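Local coordinates for protein inactive glucansucrase (Lactobacillus reuteri, PDB 5JBD) that is an inactive glucansucrase of glycoside hydrolase family 70, with a TIM-barrel-type fold and a bound calcium ion, at residues 275-280 and 728-733; 736-739 and 743-746. All blocks are in the same frame, centred on the assembly; numbering follows the deposited sequence.

How the contacts relate
Both contacts lie where helix 727-739 covers two neighbouring parallel strands of the barrel, 279-282 and 743-748. Contact 1 joins the helix to the approach to strand 279-282. Contact 2 joins the end of the same helix to the strand that follows it. Their centres are about 6 Å apart. They touch through Asp278 OD2, which lies 2.7 Å from His738 NE2 and 2.8 Å from Val744 N, and through Asn276 O, which packs 3.2 Å from His738 CE1. The two strands lead towards the calcium site: Asn287 follows strand 279-282 and Asn751 follows strand 743-748, and Glu237 and Asp243 are also at the ion. None of these four belongs to either contact.

Contact 1 (275-280 and 728-733); sequences GNFDGF and EELANT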
ATOM      1  N   GLY A 275      24.054   2.386  -8.451  1.00 29.56           N
ATOM      2  CA  GLY A 275      22.836   1.780  -7.935  1.00 27.22           C
ATOM      3  C   GLY A 275      21.924   2.793  -7.272  1.00 26.61           C
ATOM      4  O   GLY A 275      21.599   2.662  -6.097  1.00 25.08           O
ATOM      5  N   ASN A 276      21.485   3.771  -8.058  0.50 25.92           N
ATOM      6  CA  ASN A 276      20.705   4.895  -7.583  0.50 25.41           C
ATOM      7  C   ASN A 276      19.377   4.949  -8.340  0.50 25.33           C
ATOM      8  O   ASN A 276      19.364   4.797  -9.562  0.50 24.11           O
ATOM      9  CB  ASN A 276      21.515   6.179  -7.856  0.50 26.32           C
ATOM     10  CG  ASN A 276      22.983   6.085  -7.382  0.50 26.73           C
ATOM     11  OD1 ASN A 276      23.273   5.928  -6.198  0.50 25.65           O
ATOM     12  ND2 ASN A 276      23.913   6.192  -8.326  0.50 27.23           N
ATOM     13  N   PHE A 277      18.266   5.155  -7.629  1.00 24.55           N
ATOM     14  CA  PHE A 277      16.976   5.314  -8.279  1.00 24.43           C
ATOM     15  C   PHE A 277      16.943   6.631  -9.089  1.00 24.30           C
ATOM     16  O   PHE A 277      17.592   7.618  -8.711  1.00 24.07           O
ATOM     17  CB  PHE A 277      15.837   5.257  -7.261  1.00 23.38           C
ATOM     18  CG  PHE A 277      15.623   3.889  -6.668  1.00 24.09           C
ATOM     19  CD1 PHE A 277      15.070   2.864  -7.432  1.00 24.11           C
ATOM     20  CD2 PHE A 277      15.964   3.616  -5.351  1.00 24.76           C
ATOM     21  CE1 PHE A 277      14.873   1.594  -6.887  1.00 24.35           C
ATOM     22  CE2 PHE A 277      15.768   2.354  -4.803  1.00 24.48           C
ATOM     23  CZ  PHE A 277      15.219   1.339  -5.571  1.00 24.95           C
ATOM     24  N   ASP A 278      16.205   6.607 -10.199  1.00 23.59           N
ATOM     25  CA  ASP A 278      16.067   7.720 -11.134  1.00 24.10           C
ATOM     26  C   ASP A 278      14.810   8.551 -10.890  1.00 23.82           C
ATOM     27  O   ASP A 278      14.740   9.720 -11.294  1.00 23.67           O
ATOM     28  CB  ASP A 278      16.034   7.184 -12.559  1.00 24.29           C
ATOM     29  CG  ASP A 278      17.293   6.424 -12.911  1.00 25.20           C
ATOM     30  OD1 ASP A 278      18.360   7.071 -13.043  1.00 24.13           O
ATOM     31  OD2 ASP A 278      17.228   5.171 -13.008  1.00 25.14           O
ATOM     32  N   GLY A 279      13.814   7.949 -10.255  1.00 23.07           N
ATOM     33  CA  GLY A 279      12.557   8.619  -9.993  1.00 22.85           C
ATOM     34  C   GLY A 279      11.674   7.786  -9.100  1.00 22.24           C
ATOM     35  O   GLY A 279      12.138   6.782  -8.542  1.00 21.99           O
ATOM     36  N   PHE A 280      10.414   8.199  -8.959  1.00 21.03           N
ATOM     37  CA  PHE A 280       9.491   7.565  -8.017  1.00 22.48           C
ATOM     38  C   PHE A 280       8.145   7.160  -8.584  1.00 22.72           C
ATOM     39  O   PHE A 280       7.571   7.839  -9.452  1.00 22.15           O
ATOM     40  CB  PHE A 280       9.240   8.499  -6.838  1.00 24.02           C
ATOM     41  CG  PHE A 280      10.487   8.883  -6.111  1.00 24.33           C
ATOM     42  CD1 PHE A 280      11.182   7.931  -5.360  1.00 25.06           C
ATOM     43  CD2 PHE A 280      10.986  10.179  -6.174  1.00 23.92           C
ATOM     44  CE1 PHE A 280      12.341   8.271  -4.684  1.00 24.41           C
ATOM     45  CE2 PHE A 280      12.150  10.521  -5.492  1.00 24.84           C
ATOM     46  CZ  PHE A 280      12.826   9.572  -4.749  1.00 23.74           C
ATOM     47  N   GLU A 728      22.728  -4.361  -0.863  1.00 29.08           N
ATOM     48  CA  GLU A 728      23.861  -4.527  -1.782  1.00 31.20           C
ATOM     49  C   GLU A 728      23.387  -5.131  -3.100  1.00 29.01           C
ATOM     50  O   GLU A 728      23.794  -4.705  -4.179  1.00 28.23           O
ATOM     51  CB  GLU A 728      24.953  -5.445  -1.199  1.00 34.00           C
ATOM     52  CG  GLU A 728      26.323  -5.143  -1.718  1.00 38.83           C
ATOM     53  CD  GLU A 728      27.397  -6.024  -1.101  1.00 46.13           C
ATOM     54  OE1 GLU A 728      27.540  -6.059   0.144  1.00 49.02           O
ATOM     55  OE2 GLU A 728      28.101  -6.682  -1.873  1.00 48.29           O
ATOM     56  N   GLU A 729      22.543  -6.149  -2.996  1.00 28.87           N
ATOM     57  CA  GLU A 729      21.949  -6.776  -4.184  1.00 27.62           C
ATOM     58  C   GLU A 729      21.099  -5.765  -4.984  1.00 27.81           C
ATOM     59  O   GLU A 729      21.252  -5.653  -6.198  1.00 26.46           O
ATOM     60  CB  GLU A 729      21.131  -7.998  -3.778  1.00 28.56           C
ATOM     61  CG  GLU A 729      21.981  -9.221  -3.441  1.00 29.20           C
ATOM     62  CD  GLU A 729      21.206 -10.344  -2.782  1.00 29.74           C
ATOM     63  OE1 GLU A 729      20.054 -10.114  -2.325  1.00 27.25           O
ATOM     64  OE2 GLU A 729      21.758 -11.473  -2.700  1.00 28.86           O
ATOM     65  N   LEU A 730      20.251  -5.011  -4.281  1.00 28.28           N
ATOM     66  CA  LEU A 730      19.444  -3.953  -4.899  1.00 27.56           C
ATOM     67  C   LEU A 730      20.304  -2.980  -5.722  1.00 27.69           C
ATOM     68  O   LEU A 730      20.003  -2.701  -6.889  1.00 26.38           O
ATOM     69  CB  LEU A 730      18.647  -3.177  -3.844  1.00 27.47           C
ATOM     70  CG  LEU A 730      17.855  -1.943  -4.323  1.00 27.54           C
ATOM     71  CD1 LEU A 730      16.898  -2.295  -5.450  1.00 27.30           C
ATOM     72  CD2 LEU A 730      17.083  -1.324  -3.176  1.00 26.45           C
ATOM     73  N   ALA A 731      21.381  -2.480  -5.123  1.00 26.81           N
ATOM     74  CA  ALA A 731      22.257  -1.539  -5.831  1.00 27.17           C
ATOM     75  C   ALA A 731      22.896  -2.141  -7.085  1.00 27.96           C
ATOM     76  O   ALA A 731      22.990  -1.467  -8.119  1.00 27.48           O
ATOM     77  CB  ALA A 731      23.333  -0.998  -4.901  1.00 27.29           C
ATOM     78  N   ASN A 732      23.343  -3.398  -6.997  1.00 28.31           N
ATOM     79  CA  ASN A 732      23.872  -4.102  -8.171  1.00 28.72           C
ATOM     80  C   ASN A 732      22.791  -4.340  -9.223  1.00 28.46           C
ATOM     81  O   ASN A 732      23.064  -4.236 -10.413  1.00 28.88           O
ATOM     82  CB  ASN A 732      24.513  -5.439  -7.779  1.00 31.46           C
ATOM     83  CG  ASN A 732      25.899  -5.270  -7.182  1.00 32.63           C
ATOM     84  OD1 ASN A 732      26.667  -4.356  -7.544  1.00 33.27           O
ATOM     85  ND2 ASN A 732      26.230  -6.147  -6.267  1.00 33.66           N
ATOM     86  N   THR A 733      21.566  -4.626  -8.775  1.00 27.19           N
ATOM     87  CA  THR A 733      20.432  -4.813  -9.686  1.00 27.92           C
ATOM     88  C   THR A 733      20.089  -3.524 -10.436  1.00 27.84           C
ATOM     89  O   THR A 733      19.891  -3.546 -11.653  1.00 27.09           O
ATOM     90  CB  THR A 733      19.201  -5.356  -8.929  1.00 28.26           C
ATOM     91  OG1 THR A 733      19.562  -6.586  -8.288  1.00 27.75           O
ATOM     92  CG2 THR A 733      18.028  -5.600  -9.872  1.00 28.93           C
TER
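Gly275 and Phe277 meet Ala731 and Leu730 just ahead of a doubly gripped oxygen, Asp278 OD2. The imidazole nitrogen His738 NE2 and the backbone nitrogen of Val744 both bond to Asp278 OD2, and Asp278 is joined to Val744 through the backbone as well. The two donors stand about 109° apart at the carboxylate oxygen, so they do not crowd each other. This is the outer layer of a TIM-barrel-type fold: a helix covers the chain that leads into barrel strand 279-282. The segments are far apart in sequence, yet strands 279-282 and 743-748 are neighbours, consistent with the circularly permuted barrel of family 70.

At the other end, the helix comes close to the chain at Gly275. Gly275 CA lies 3.3 Å from the carbonyl oxygen Ala731 O, and Ala731 CB packs 4.1 Å from Gly275 CA. With no side chain at Gly275, backbone meets backbone here.

Between these points lies an apolar patch. Phe277 and Leu730 cross at about a right angle. Leu730 CG stands opposite the backbone N (chi1 174°), which carries its branched end out to the ring. Tyr671, Ala694 and Leu715 pack around Leu730, and Val744 and Glu746 touch Phe277. Phe277 CZ sits against both leucine methyls, 4.0 Å from Leu730 CD1 and 4.0 Å from Leu730 CD2.

Contact 2 (736-739 and 743-746); sequences ALHK and KVQE
Val744 CG2 is the methyl that Leu737 and His738 share. It packs 3.9 Å from Leu737 CB, and Leu737 CD1 is almost as near. On the His738 side, Val744 CG2 lies 4.1 Å from His738 NE2, and the ring meets it obliquely. Both helix side chains cross the valine at about a right angle. Val744 has CG1 opposite its backbone N (chi1 -168°), and this turn of the side chain leaves CG2 directed at the helix. Lys743 CA lies at the edge of the His738 ring, near its plane, 4.4 Å from His738 CD2.

This is the alpha-to-beta step of a TIM-barrel-type fold. Helix 727-739 ends, three residues turn the chain, and strand 743-748 enters the parallel sheet next to strand 688-691. Lys743 and Gln745 bond to that strand through the backbone. Phe689 and Ile674 also pack on Leu737, so the leucine is buried between sheet and helices.

One water links the two segments. It accepts from Lys743 NZ at 3.1 Å and gives a weak bond to His738 O at 3.3 Å. The lysine ammonium thus reaches the last turn of the helix only through the water.

Further out, two acceptors position the imidazole. His738 NE2 bonds to the Asp278 carboxylate, and His738 ND1 bonds to the backbone oxygen of Asp274. Together they fix the rotation of the ring. With a carboxylate on one nitrogen and a carbonyl on the other, His738 is probably protonated on both and would then carry a positive charge.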
ATOM      1  N   ALA A 736      22.728  -3.008 -13.060  1.00 30.11           N
ATOM      2  CA  ALA A 736      22.499  -3.931 -14.178  1.00 29.60           C
ATOM      3  C   ALA A 736      21.379  -3.447 -15.109  1.00 28.08           C
ATOM      4  O   ALA A 736      21.522  -3.500 -16.328  1.00 27.01           O
ATOM      5  CB  ALA A 736      22.200  -5.336 -13.664  1.00 30.92           C
ATOM      6  N   LEU A 737      20.288  -2.947 -14.539  1.00 26.16           N
ATOM      7  CA  LEU A 737      19.207  -2.371 -15.343  1.00 26.60           C
ATOM      8  C   LEU A 737      19.682  -1.115 -16.084  1.00 27.26           C
ATOM      9  O   LEU A 737      19.372  -0.933 -17.258  1.00 25.65           O
ATOM     10  CB  LEU A 737      17.991  -2.055 -14.472  1.00 25.62           C
ATOM     11  CG  LEU A 737      17.301  -3.294 -13.875  1.00 25.71           C
ATOM     12  CD1 LEU A 737      16.334  -2.902 -12.780  1.00 24.46           C
ATOM     13  CD2 LEU A 737      16.580  -4.100 -14.951  1.00 26.66           C
ATOM     14  N   HIS A 738      20.446  -0.259 -15.392  1.00 27.52           N
ATOM     15  CA  HIS A 738      21.050   0.909 -16.030  1.00 27.45           C
ATOM     16  C   HIS A 738      21.953   0.510 -17.196  1.00 28.41           C
ATOM     17  O   HIS A 738      21.885   1.120 -18.254  1.00 27.83           O
ATOM     18  CB  HIS A 738      21.871   1.736 -15.031  1.00 28.30           C
ATOM     19  CG  HIS A 738      21.047   2.594 -14.126  1.00 26.83           C
ATOM     20  ND1 HIS A 738      21.531   3.067 -12.929  1.00 26.75           N
ATOM     21  CD2 HIS A 738      19.790   3.089 -14.249  1.00 26.61           C
ATOM     22  CE1 HIS A 738      20.603   3.796 -12.341  1.00 27.01           C
ATOM     23  NE2 HIS A 738      19.533   3.818 -13.116  1.00 26.98           N
ATOM     24  N   LYS A 739      22.764  -0.531 -17.001  1.00 30.57           N
ATOM     25  CA  LYS A 739      23.661  -1.048 -18.056  1.00 32.90           C
ATOM     26  C   LYS A 739      22.871  -1.486 -19.314  1.00 31.70           C
ATOM     27  O   LYS A 739      23.284  -1.232 -20.462  1.00 29.99           O
ATOM     28  CB  LYS A 739      24.497  -2.208 -17.487  1.00 36.05           C
ATOM     29  CG  LYS A 739      25.733  -2.617 -18.289  1.00 42.31           C
ATOM     30  CD  LYS A 739      26.604  -3.579 -17.464  1.00 47.80           C
ATOM     31  CE  LYS A 739      28.034  -3.747 -17.979  1.00 53.79           C
ATOM     32  NZ  LYS A 739      28.158  -3.665 -19.467  1.00 55.08           N
ATOM     33  N   LYS A 743      15.733   3.039 -17.013  1.00 23.69           N
ATOM     34  CA  LYS A 743      15.705   3.843 -15.796  1.00 25.30           C
ATOM     35  C   LYS A 743      14.857   3.103 -14.789  1.00 24.81           C
ATOM     36  O   LYS A 743      14.021   2.277 -15.170  1.00 24.37           O
ATOM     37  CB  LYS A 743      15.128   5.238 -16.059  1.00 27.34           C
ATOM     38  CG  LYS A 743      15.939   6.066 -17.065  1.00 28.58           C
ATOM     39  CD  LYS A 743      17.310   6.440 -16.533  1.00 30.30           C
ATOM     40  CE  LYS A 743      18.000   7.426 -17.473  1.00 33.57           C
ATOM     41  NZ  LYS A 743      18.801   6.714 -18.481  1.00 35.35           N
ATOM     42  N   VAL A 744      15.089   3.387 -13.509  1.00 24.35           N
ATOM     43  CA  VAL A 744      14.487   2.631 -12.416  1.00 23.89           C
ATOM     44  C   VAL A 744      13.798   3.558 -11.413  1.00 23.13           C
ATOM     45  O   VAL A 744      14.402   4.532 -10.949  1.00 23.68           O
ATOM     46  CB  VAL A 744      15.565   1.806 -11.670  1.00 24.54           C
ATOM     47  CG1 VAL A 744      14.916   0.791 -10.731  1.00 24.65           C
ATOM     48  CG2 VAL A 744      16.505   1.102 -12.649  1.00 25.74           C
ATOM     49  N   GLN A 745      12.562   3.236 -11.041  1.00 21.60           N
ATOM     50  CA  GLN A 745      11.827   3.996 -10.023  1.00 21.16           C
ATOM     51  C   GLN A 745      11.617   3.183  -8.761  1.00 21.76           C
ATOM     52  O   GLN A 745      11.476   1.965  -8.814  1.00 23.77           O
ATOM     53  CB  GLN A 745      10.472   4.472 -10.546  1.00 21.63           C
ATOM     54  CG  GLN A 745      10.570   5.468 -11.699  1.00 21.94           C
ATOM     55  CD  GLN A 745      10.789   4.828 -13.067  1.00 23.53           C
ATOM     56  OE1 GLN A 745      10.257   3.754 -13.363  1.00 24.08           O
ATOM     57  NE2 GLN A 745      11.594   5.481 -13.905  1.00 25.35           N
ATOM     58  N   GLU A 746      11.602   3.862  -7.619  1.00 22.14           N
ATOM     59  CA  GLU A 746      11.271   3.223  -6.339  1.00 21.82           C
ATOM     60  C   GLU A 746       9.891   3.671  -5.924  1.00 21.58           C
ATOM     61  O   GLU A 746       9.516   4.830  -6.098  1.00 22.16           O
ATOM     62  CB  GLU A 746      12.293   3.581  -5.235  1.00 22.02           C
ATOM     63  CG  GLU A 746      11.922   3.177  -3.805  1.00 21.85           C
ATOM     64  CD  GLU A 746      11.780   1.672  -3.555  1.00 22.25           C
ATOM     65  OE1 GLU A 746      11.458   0.891  -4.497  1.00 21.60           O
ATOM     66  OE2 GLU A 746      11.953   1.273  -2.374  1.00 21.25           O
TER
HETATM   67  O   HOH W   1      19.978   3.865 -18.374  1.00 33.05           O